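Local coordinates for pectinesterase (Sitophilus oryzae, PDB 4PMH), which hydrolyses the methyl esters of pectin to release methanol, and probably helps the rice weevil digest plant cell walls, at residues N309-I323 with D351-G365. Residues are numbered along the deposited sequence; the frame is centred on the assembly and turned at random.
Sequences NGQLIIKESTIDGII and DNYNRFWEYNNSGNG
Two successive rungs of a right-handed parallel beta-helix meet here: strand 355-359, outermost in its sheet, lies against strand 311-315 with their directions only 11° apart. The ladder is parallel by its alternating bonds, Leu-312 N to Arg-355 O, Trp-357 N to Leu-312 O, Ile-314 N to Trp-357 O. Leu-312 CB lies 4.0 Å from Phe-356 CD1, and on the other face of the sheet Ile-313 CG1 meets the indole edge at Trp-357 CD1 (3.9 Å). Before the strands, Asn-309 ND2 donates to two acceptors lying near the plane of its amide, Tyr-353 O and Asp-351 OD1, the latter through its anti lone pair, each at 3.0 Å, while Arg-336 takes Asn-309 OD1. Gln-311 CB sits over one face of the Arg-355 guanidinium, 3.7 Å above its plane.

Both segments then turn, Glu-316 and Asn-360 sharing positive phi values (49° and 61°). The side chain of Asn-361, with CG anti to its carbonyl carbon, reaches back so that OD1 accepts from Ser-317 N (2.9 Å) and ND2 donates to Ile-314 O (3.0 Å) and Glu-358 OE2. Ile-314 O thereby takes two donors from opposite faces of its plane, Asn-361 ND2 and Tyr-359 N. With an alanine here all three side-chain hydrogen bonds go, which is likely to leave Ser-317 N without its acceptor in the segments and Glu-358 OE2 without this donor. Glu-358 also pairs with Arg-10. Beyond the turn, Ser-362 N donates to Ser-317 O, and Ile-319 N to Ser-362 O, continuing the coil-on-coil backbone pairing characteristic of the pectinesterase beta-helix.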
loop_
_atom_site.group_PDB
_atom_site.type_symbol
_atom_site.label_atom_id
_atom_site.label_comp_id
_atom_site.label_asym_id
_atom_site.label_seq_id
_atom_site.Cartn_x
_atom_site.Cartn_y
_atom_site.Cartn_z
ATOM N N ASN A 309 5.618 -12.009 -10.234
ATOM C CA ASN A 309 4.323 -12.590 -10.451
ATOM C C ASN A 309 3.464 -12.369 -9.223
ATOM O O ASN A 309 3.459 -13.174 -8.273
ATOM C CB ASN A 309 4.440 -14.069 -10.842
ATOM C CG ASN A 309 3.146 -14.632 -11.395
ATOM O OD1 ASN A 309 2.321 -13.928 -12.016
ATOM N ND2 ASN A 309 2.953 -15.925 -11.156
ATOM N N GLY A 310 2.757 -11.235 -9.253
ATOM C CA GLY A 310 2.012 -10.727 -8.094
ATOM C C GLY A 310 1.163 -11.763 -7.377
ATOM O O GLY A 310 0.426 -12.513 -8.012
ATOM N N GLN A 311 1.261 -11.784 -6.051
ATOM C CA GLN A 311 0.549 -12.754 -5.220
ATOM C C GLN A 311 -0.430 -12.021 -4.324
ATOM O O GLN A 311 -0.051 -11.061 -3.650
ATOM C CB GLN A 311 1.528 -13.574 -4.382
ATOM C CG GLN A 311 1.002 -14.915 -3.868
ATOM C CD GLN A 311 0.131 -14.827 -2.630
ATOM O OE1 GLN A 311 0.229 -13.883 -1.842
ATOM N NE2 GLN A 311 -0.745 -15.821 -2.456
ATOM N N LEU A 312 -1.682 -12.494 -4.326
ATOM C CA LEU A 312 -2.777 -11.895 -3.576
ATOM C C LEU A 312 -3.845 -12.924 -3.219
ATOM O O LEU A 312 -4.363 -13.591 -4.081
ATOM C CB LEU A 312 -3.459 -10.801 -4.398
ATOM C CG LEU A 312 -4.757 -10.227 -3.849
ATOM C CD1 LEU A 312 -4.586 -9.530 -2.503
ATOM C CD2 LEU A 312 -5.312 -9.241 -4.860
ATOM N N ILE A 313 -4.177 -13.008 -1.944
ATOM C CA ILE A 313 -5.317 -13.779 -1.480
ATOM C C ILE A 313 -6.312 -12.871 -0.753
ATOM O O ILE A 313 -5.939 -12.135 0.162
ATOM C CB ILE A 313 -4.845 -14.914 -0.580
ATOM C CG1 ILE A 313 -4.128 -15.942 -1.461
ATOM C CG2 ILE A 313 -6.031 -15.544 0.173
ATOM C CD1 ILE A 313 -3.465 -17.035 -0.671
ATOM N N ILE A 314 -7.571 -12.907 -1.191
ATOM C CA ILE A 314 -8.666 -12.238 -0.483
ATOM C C ILE A 314 -9.503 -13.315 0.175
ATOM O O ILE A 314 -10.117 -14.131 -0.508
ATOM C CB ILE A 314 -9.516 -11.389 -1.417
ATOM C CG1 ILE A 314 -8.655 -10.296 -2.047
ATOM C CG2 ILE A 314 -10.676 -10.757 -0.654
ATOM C CD1 ILE A 314 -9.279 -9.632 -3.249
ATOM N N LYS A 315 -9.482 -13.333 1.503
ATOM C CA LYS A 315 -10.102 -14.393 2.305
ATOM C C LYS A 315 -11.119 -13.840 3.309
ATOM O O LYS A 315 -10.821 -12.878 4.016
ATOM C CB LYS A 315 -9.009 -15.103 3.098
ATOM C CG LYS A 315 -9.491 -16.194 4.042
ATOM C CD LYS A 315 -8.310 -17.072 4.427
ATOM C CE LYS A 315 -8.693 -18.168 5.414
ATOM N NZ LYS A 315 -7.491 -18.944 5.811
ATOM N N GLU A 316 -12.303 -14.462 3.385
ATOM C CA GLU A 316 -13.317 -14.112 4.391
ATOM C C GLU A 316 -13.574 -12.614 4.475
ATOM O O GLU A 316 -13.681 -12.025 5.540
ATOM C CB GLU A 316 -12.962 -14.780 5.730
ATOM C CG GLU A 316 -12.987 -16.288 5.526
ATOM C CD GLU A 316 -12.641 -17.118 6.730
ATOM O OE1 GLU A 316 -12.390 -16.534 7.789
ATOM O OE2 GLU A 316 -12.646 -18.366 6.599
ATOM N N SER A 317 -13.666 -12.009 3.299
ATOM C CA SER A 317 -13.906 -10.596 3.176
ATOM C C SER A 317 -15.245 -10.338 2.472
ATOM O O SER A 317 -15.806 -11.219 1.806
ATOM C CB SER A 317 -12.760 -9.941 2.421
ATOM O OG SER A 317 -11.584 -9.945 3.209
ATOM N N THR A 318 -15.734 -9.120 2.650
ATOM C CA THR A 318 -16.926 -8.648 1.992
ATOM C C THR A 318 -16.540 -7.933 0.692
ATOM O O THR A 318 -15.762 -6.991 0.707
ATOM C CB THR A 318 -17.677 -7.679 2.919
ATOM O OG1 THR A 318 -18.123 -8.390 4.093
ATOM C CG2 THR A 318 -18.867 -7.065 2.210
ATOM N N ILE A 319 -17.071 -8.385 -0.427
ATOM C CA ILE A 319 -16.793 -7.749 -1.712
ATOM C C ILE A 319 -18.117 -7.204 -2.231
ATOM O O ILE A 319 -19.053 -7.976 -2.463
ATOM C CB ILE A 319 -16.186 -8.735 -2.711
ATOM C CG1 ILE A 319 -14.927 -9.393 -2.107
ATOM C CG2 ILE A 319 -15.853 -8.038 -4.016
ATOM C CD1 ILE A 319 -14.247 -10.400 -3.018
ATOM N N ASP A 320 -18.225 -5.889 -2.403
ATOM C CA ASP A 320 -19.507 -5.334 -2.849
ATOM C C ASP A 320 -19.646 -5.488 -4.356
ATOM O O ASP A 320 -18.699 -5.849 -5.039
ATOM C CB ASP A 320 -19.711 -3.896 -2.372
ATOM C CG ASP A 320 -19.974 -3.807 -0.870
ATOM O OD1 ASP A 320 -20.443 -4.775 -0.251
ATOM O OD2 ASP A 320 -19.692 -2.776 -0.258
ATOM N N GLY A 321 -20.853 -5.264 -4.858
ATOM C CA GLY A 321 -21.156 -5.490 -6.252
ATOM C C GLY A 321 -20.650 -4.387 -7.140
ATOM O O GLY A 321 -21.387 -3.873 -7.958
ATOM N N ILE A 322 -19.381 -4.040 -6.993
ATOM C CA ILE A 322 -18.760 -3.001 -7.790
ATOM C C ILE A 322 -17.816 -3.620 -8.819
ATOM O O ILE A 322 -17.298 -2.928 -9.688
ATOM C CB ILE A 322 -17.978 -2.037 -6.890
ATOM C CG1 ILE A 322 -16.896 -2.783 -6.099
ATOM C CG2 ILE A 322 -18.939 -1.346 -5.924
ATOM C CD1 ILE A 322 -15.808 -1.891 -5.563
ATOM N N ILE A 323 -17.603 -4.932 -8.721
ATOM C CA ILE A 323 -16.636 -5.609 -9.580
ATOM C C ILE A 323 -17.290 -6.460 -10.642
ATOM O O ILE A 323 -18.474 -6.829 -10.563
ATOM C CB ILE A 323 -15.662 -6.505 -8.783
ATOM C CG1 ILE A 323 -16.419 -7.631 -8.054
ATOM C CG2 ILE A 323 -14.858 -5.662 -7.803
ATOM C CD1 ILE A 323 -15.602 -8.889 -7.867
ATOM N N ASP A 351 4.160 -20.239 -11.847
ATOM C CA ASP A 351 4.344 -18.917 -12.467
ATOM C C ASP A 351 3.948 -18.863 -13.926
ATOM O O ASP A 351 4.167 -17.861 -14.608
ATOM C CB ASP A 351 5.788 -18.460 -12.291
ATOM C CG ASP A 351 6.124 -18.193 -10.844
ATOM O OD1 ASP A 351 5.345 -17.467 -10.179
ATOM O OD2 ASP A 351 7.158 -18.713 -10.365
ATOM N N ASN A 352 3.346 -19.932 -14.411
ATOM C CA ASN A 352 2.722 -19.911 -15.719
ATOM C C ASN A 352 1.305 -19.381 -15.662
ATOM O O ASN A 352 0.685 -19.150 -16.703
ATOM C CB ASN A 352 2.765 -21.303 -16.323
ATOM C CG ASN A 352 4.175 -21.789 -16.469
ATOM O OD1 ASN A 352 4.889 -21.356 -17.367
ATOM N ND2 ASN A 352 4.615 -22.627 -15.541
ATOM N N TYR A 353 0.800 -19.201 -14.439
ATOM C CA TYR A 353 -0.475 -18.568 -14.196
ATOM C C TYR A 353 -0.277 -17.439 -13.186
ATOM O O TYR A 353 0.745 -17.389 -12.489
ATOM C CB TYR A 353 -1.442 -19.569 -13.576
ATOM C CG TYR A 353 -1.730 -20.763 -14.448
ATOM C CD1 TYR A 353 -2.780 -20.740 -15.355
ATOM C CD2 TYR A 353 -0.962 -21.921 -14.348
ATOM C CE1 TYR A 353 -3.049 -21.833 -16.160
ATOM C CE2 TYR A 353 -1.228 -23.032 -15.146
ATOM C CZ TYR A 353 -2.265 -22.977 -16.052
ATOM O OH TYR A 353 -2.545 -24.056 -16.856
ATOM N N ASN A 354 -1.274 -16.565 -13.091
ATOM C CA ASN A 354 -1.298 -15.572 -12.043
ATOM C C ASN A 354 -1.510 -16.226 -10.686
ATOM O O ASN A 354 -1.851 -17.412 -10.598
ATOM C CB ASN A 354 -2.347 -14.530 -12.327
ATOM C CG ASN A 354 -1.975 -13.669 -13.501
ATOM O OD1 ASN A 354 -2.385 -13.946 -14.633
ATOM N ND2 ASN A 354 -1.126 -12.664 -13.259
ATOM N N ARG A 355 -1.264 -15.456 -9.631
ATOM C CA ARG A 355 -1.395 -15.960 -8.261
ATOM C C ARG A 355 -2.375 -15.107 -7.481
ATOM O O ARG A 355 -2.091 -14.655 -6.358
ATOM C CB ARG A 355 -0.034 -16.013 -7.528
ATOM C CG ARG A 355 1.144 -16.606 -8.315
ATOM C CD ARG A 355 2.450 -15.841 -7.984
ATOM N NE ARG A 355 2.985 -16.428 -6.806
ATOM C CZ ARG A 355 3.931 -15.954 -6.019
ATOM N NH1 ARG A 355 4.560 -14.795 -6.224
ATOM N NH2 ARG A 355 4.234 -16.714 -4.981
ATOM N N PHE A 356 -3.545 -14.902 -8.065
ATOM C CA PHE A 356 -4.627 -14.197 -7.418
ATOM C C PHE A 356 -5.699 -15.203 -7.030
ATOM O O PHE A 356 -6.204 -15.931 -7.877
ATOM C CB PHE A 356 -5.237 -13.163 -8.367
ATOM C CG PHE A 356 -4.256 -12.177 -8.933
ATOM C CD1 PHE A 356 -3.146 -11.772 -8.220
ATOM C CD2 PHE A 356 -4.467 -11.647 -10.188
ATOM C CE1 PHE A 356 -2.260 -10.850 -8.747
ATOM C CE2 PHE A 356 -3.585 -10.730 -10.732
ATOM C CZ PHE A 356 -2.482 -10.333 -10.012
ATOM N N TRP A 357 -6.030 -15.262 -5.746
ATOM C CA TRP A 357 -6.955 -16.282 -5.255
ATOM C C TRP A 357 -7.911 -15.732 -4.221
ATOM O O TRP A 357 -7.641 -14.728 -3.581
ATOM C CB TRP A 357 -6.199 -17.453 -4.605
ATOM C CG TRP A 357 -4.912 -17.860 -5.286
ATOM C CD1 TRP A 357 -3.645 -17.419 -4.986
ATOM C CD2 TRP A 357 -4.769 -18.801 -6.337
ATOM N NE1 TRP A 357 -2.732 -18.020 -5.806
ATOM C CE2 TRP A 357 -3.388 -18.878 -6.647
ATOM C CE3 TRP A 357 -5.669 -19.586 -7.066
ATOM C CZ2 TRP A 357 -2.889 -19.706 -7.665
ATOM C CZ3 TRP A 357 -5.175 -20.397 -8.069
ATOM C CH2 TRP A 357 -3.784 -20.455 -8.351
ATOM N N GLU A 358 -9.019 -16.436 -4.025
ATOM C CA GLU A 358 -9.978 -16.066 -2.994
ATOM C C GLU A 358 -10.361 -17.277 -2.158
ATOM O O GLU A 358 -10.246 -18.391 -2.627
ATOM C CB GLU A 358 -11.233 -15.540 -3.634
ATOM C CG GLU A 358 -11.065 -14.227 -4.352
ATOM C CD GLU A 358 -12.315 -13.907 -5.109
ATOM O OE1 GLU A 358 -12.281 -14.082 -6.327
ATOM O OE2 GLU A 358 -13.338 -13.556 -4.482
ATOM N N TYR A 359 -10.876 -17.044 -0.955
ATOM C CA TYR A 359 -11.449 -18.124 -0.159
ATOM C C TYR A 359 -12.548 -17.555 0.721
ATOM O O TYR A 359 -12.277 -16.674 1.534
ATOM C CB TYR A 359 -10.396 -18.761 0.757
ATOM C CG TYR A 359 -10.976 -19.829 1.684
ATOM C CD1 TYR A 359 -11.442 -21.025 1.175
ATOM C CD2 TYR A 359 -11.029 -19.642 3.063
ATOM C CE1 TYR A 359 -11.971 -22.007 2.001
ATOM C CE2 TYR A 359 -11.566 -20.627 3.903
ATOM C CZ TYR A 359 -12.040 -21.796 3.355
ATOM O OH TYR A 359 -12.571 -22.797 4.159
ATOM N N ASN A 360 -13.774 -18.054 0.566
ATOM C CA ASN A 360 -14.841 -17.805 1.535
ATOM C C ASN A 360 -15.202 -16.336 1.713
ATOM O O ASN A 360 -15.420 -15.859 2.829
ATOM C CB ASN A 360 -14.424 -18.421 2.880
ATOM C CG ASN A 360 -15.595 -18.699 3.786
ATOM O OD1 ASN A 360 -16.738 -18.767 3.337
ATOM N ND2 ASN A 360 -15.319 -18.889 5.072
ATOM N N ASN A 361 -15.248 -15.611 0.604
ATOM C CA ASN A 361 -15.704 -14.234 0.617
ATOM C C ASN A 361 -17.230 -14.192 0.508
ATOM O O ASN A 361 -17.878 -15.193 0.195
ATOM C CB ASN A 361 -15.044 -13.448 -0.521
ATOM C CG ASN A 361 -13.542 -13.375 -0.382
ATOM O OD1 ASN A 361 -13.020 -13.223 0.727
ATOM N ND2 ASN A 361 -12.823 -13.508 -1.518
ATOM N N SER A 362 -17.808 -13.044 0.819
ATOM C CA SER A 362 -19.236 -12.876 0.728
ATOM C C SER A 362 -19.543 -11.499 0.238
ATOM O O SER A 362 -18.615 -10.718 -0.044
ATOM C CB SER A 362 -19.890 -13.150 2.085
ATOM O OG SER A 362 -19.331 -12.328 3.078
ATOM N N GLY A 363 -20.847 -11.206 0.120
ATOM C CA GLY A 363 -21.329 -9.937 -0.416
ATOM C C GLY A 363 -21.699 -10.064 -1.875
ATOM O O GLY A 363 -21.506 -11.110 -2.494
ATOM N N ASN A 364 -22.195 -8.977 -2.447
ATOM C CA ASN A 364 -22.744 -9.024 -3.796
ATOM C C ASN A 364 -21.691 -9.292 -4.864
ATOM O O ASN A 364 -22.028 -9.756 -5.947
ATOM C CB ASN A 364 -23.514 -7.738 -4.125
ATOM C CG ASN A 364 -24.703 -7.512 -3.207
ATOM O OD1 ASN A 364 -25.273 -8.459 -2.638
ATOM N ND2 ASN A 364 -25.106 -6.264 -3.084
ATOM N N GLY A 365 -20.431 -8.989 -4.561
ATOM C CA GLY A 365 -19.348 -9.149 -5.514
ATOM C C GLY A 365 -18.606 -10.471 -5.414
ATOM O O GLY A 365 -17.691 -10.708 -6.198
HETATM O O HOH W 1 -0.027 -12.947 -10.641
HETATM O O HOH W 2 -0.107 -18.113 -4.672
#